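Local coordinates for bacteriocin immunity protein (Pseudomonas aeruginosa pao1, PDB 4UHP) that binds the DNase domain of the large component of pyocin AP41 in a tight toxin–immunity complex and probably thereby protects the producing cell, at the interface of chains B and A. Residues are numbered along the deposited sequence; one frame, centred on the assembly and turned at random. Chains: chain A, Bacteriocin immunity protein; chain B, Large component of pyocin AP41.

The interface of chains B and A. Residues chain B 73, 81, 92-93; chain A 22, 38-39, 42, 55, 59.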
loop_
_atom_site.group_PDB
_atom_site.type_symbol
_atom_site.label_atom_id
_atom_site.label_comp_id
_atom_site.label_asym_id
_atom_site.label_seq_id
_atom_site.Cartn_x
_atom_site.Cartn_y
_atom_site.Cartn_z
ATOM N N PHE B 73 3.377 -3.643 5.752
ATOM C CA PHE B 73 2.205 -4.058 4.991
ATOM C C PHE B 73 2.533 -5.160 3.992
ATOM O O PHE B 73 1.869 -6.194 3.972
ATOM C CB PHE B 73 1.580 -2.860 4.275
ATOM C CG PHE B 73 0.517 -2.172 5.079
ATOM C CD1 PHE B 73 0.822 -1.605 6.303
ATOM C CD2 PHE B 73 -0.787 -2.096 4.617
ATOM C CE1 PHE B 73 -0.158 -0.973 7.054
ATOM C CE2 PHE B 73 -1.765 -1.467 5.360
ATOM C CZ PHE B 73 -1.450 -0.903 6.580
ATOM N N TYR B 81 0.645 1.459 0.028
ATOM C CA TYR B 81 -0.085 2.660 -0.357
ATOM C C TYR B 81 0.787 3.605 -1.176
ATOM O O TYR B 81 1.958 3.806 -0.866
ATOM C CB TYR B 81 -0.615 3.378 0.886
ATOM C CG TYR B 81 -1.826 2.719 1.501
ATOM C CD1 TYR B 81 -1.730 1.479 2.119
ATOM C CD2 TYR B 81 -3.069 3.338 1.466
ATOM C CE1 TYR B 81 -2.837 0.876 2.685
ATOM C CE2 TYR B 81 -4.181 2.744 2.027
ATOM C CZ TYR B 81 -4.060 1.512 2.635
ATOM O OH TYR B 81 -5.165 0.917 3.195
ATOM N N GLU B 92 -6.207 4.120 -3.006
ATOM C CA GLU B 92 -4.902 4.612 -2.572
ATOM C C GLU B 92 -3.769 3.600 -2.728
ATOM O O GLU B 92 -2.596 3.974 -2.711
ATOM C CB GLU B 92 -4.975 5.056 -1.110
ATOM C CG GLU B 92 -6.058 6.082 -0.823
ATOM C CD GLU B 92 -6.022 6.578 0.605
ATOM O OE1 GLU B 92 -5.138 6.133 1.369
ATOM O OE2 GLU B 92 -6.869 7.422 0.959
ATOM N N LYS B 93 -4.120 2.326 -2.880
ATOM C CA LYS B 93 -3.126 1.259 -2.908
ATOM C C LYS B 93 -2.518 1.057 -4.288
ATOM O O LYS B 93 -3.175 1.282 -5.304
ATOM C CB LYS B 93 -3.744 -0.062 -2.451
ATOM C CG LYS B 93 -4.483 -0.009 -1.134
ATOM C CD LYS B 93 -5.198 -1.331 -0.889
ATOM C CE LYS B 93 -6.132 -1.244 0.303
ATOM N NZ LYS B 93 -6.888 -2.511 0.495
ATOM N N PHE A 22 -0.031 0.104 12.272
ATOM C CA PHE A 22 0.479 0.243 10.911
ATOM C C PHE A 22 1.933 -0.218 10.799
ATOM O O PHE A 22 2.559 -0.066 9.750
ATOM C CB PHE A 22 0.355 1.694 10.439
ATOM C CG PHE A 22 -1.063 2.152 10.266
ATOM C CD1 PHE A 22 -1.729 1.951 9.070
ATOM C CD2 PHE A 22 -1.733 2.776 11.304
ATOM C CE1 PHE A 22 -3.036 2.367 8.911
ATOM C CE2 PHE A 22 -3.039 3.194 11.150
ATOM C CZ PHE A 22 -3.692 2.989 9.952
ATOM N N MET A 38 -7.152 -2.834 8.274
ATOM C CA MET A 38 -6.225 -1.744 8.000
ATOM C C MET A 38 -6.877 -0.711 7.080
ATOM O O MET A 38 -6.640 0.489 7.222
ATOM C CB MET A 38 -4.926 -2.278 7.396
ATOM C CG MET A 38 -4.196 -3.274 8.289
ATOM S SD MET A 38 -4.042 -2.727 10.009
ATOM C CE MET A 38 -3.082 -1.230 9.808
ATOM N N ASP A 39 -7.707 -1.180 6.148
ATOM C CA ASP A 39 -8.505 -0.285 5.315
ATOM C C ASP A 39 -9.342 0.642 6.193
ATOM O O ASP A 39 -9.376 1.854 5.981
ATOM C CB ASP A 39 -9.417 -1.079 4.373
ATOM C CG ASP A 39 -8.668 -1.673 3.189
ATOM O OD1 ASP A 39 -7.421 -1.682 3.211
ATOM O OD2 ASP A 39 -9.328 -2.140 2.236
ATOM N N VAL A 42 -7.070 3.204 8.170
ATOM C CA VAL A 42 -6.575 4.260 7.291
ATOM C C VAL A 42 -7.623 5.341 7.063
ATOM O O VAL A 42 -7.354 6.529 7.229
ATOM C CB VAL A 42 -6.145 3.709 5.915
ATOM C CG1 VAL A 42 -5.983 4.847 4.913
ATOM C CG2 VAL A 42 -4.863 2.909 6.034
ATOM N N SER A 55 -3.491 9.503 4.261
ATOM C CA SER A 55 -2.692 8.346 4.667
ATOM C C SER A 55 -1.205 8.554 4.377
ATOM O O SER A 55 -0.358 7.805 4.861
ATOM C CB SER A 55 -3.181 7.080 3.961
ATOM O OG SER A 55 -2.878 7.132 2.580
ATOM N N PHE A 59 2.155 6.416 5.388
ATOM C CA PHE A 59 2.850 5.595 4.402
ATOM C C PHE A 59 3.918 6.347 3.607
ATOM O O PHE A 59 4.777 5.728 2.984
ATOM C CB PHE A 59 1.838 4.970 3.436
ATOM C CG PHE A 59 0.831 4.077 4.107
ATOM C CD1 PHE A 59 1.200 2.829 4.583
ATOM C CD2 PHE A 59 -0.485 4.480 4.253
ATOM C CE1 PHE A 59 0.275 2.002 5.199
ATOM C CE2 PHE A 59 -1.414 3.658 4.864
ATOM C CZ PHE A 59 -1.032 2.415 5.339
HETATM O O HOH W 1 -4.789 -1.565 3.735
#
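OD1 of the A:Asp39 carboxylate is gripped by two partners: the side-chain amine NZ of B:Lys93, 2.9 Å from OD1 in a salt bridge, and water 1, 2.7 Å from OD1. The lysine uses the syn lone pair, on the side of the second oxygen, and the same NZ also makes a weak bond to OD2. This is a colicin/pyocin-type immunity protein on its HNH-family DNase, with A:Asp39, A:Met38 and A:Val42 all on helix 31-49. Water 1 carries the link onward to the B:Tyr81 phenol, 2.6 Å from its OH, lying in the plane of the tyrosine ring. The phenol also meets CG2 of A:Val42 tip to tip.

That tyrosine ring is sandwiched. CG of the extended B:Lys93 chain lies over the centre of one face, and the A:Phe59 ring stacks on the other, planes 3° apart and centroids 4.1 Å apart. With CG anti to the carbonyl carbon (chi1 -61°), the A:Phe59 ring lies flat on the tyrosine, its CZ over B:Tyr81 CD1, and turns its CE1–CZ edge to B:Phe73. There the rings stand at 90°: the A:Phe59 edge points into one face of B:Phe73, its CE1 3.5 Å from CE1 of the partner. A:Met38, bent at chi2 and chi3, brings its methyl CE to 3.6 Å from B:Phe73 CZ; the same methyl lies over the rim of one face of A:Phe22, whose CD1 touches the same B:Phe73 ring tip.

Beside the CD2 edge of the tyrosine, away from water 1, the A:Ser55 hydroxyl OG donates to OE1 of B:Glu92 at 2.8 Å, approaching from above the carboxylate plane.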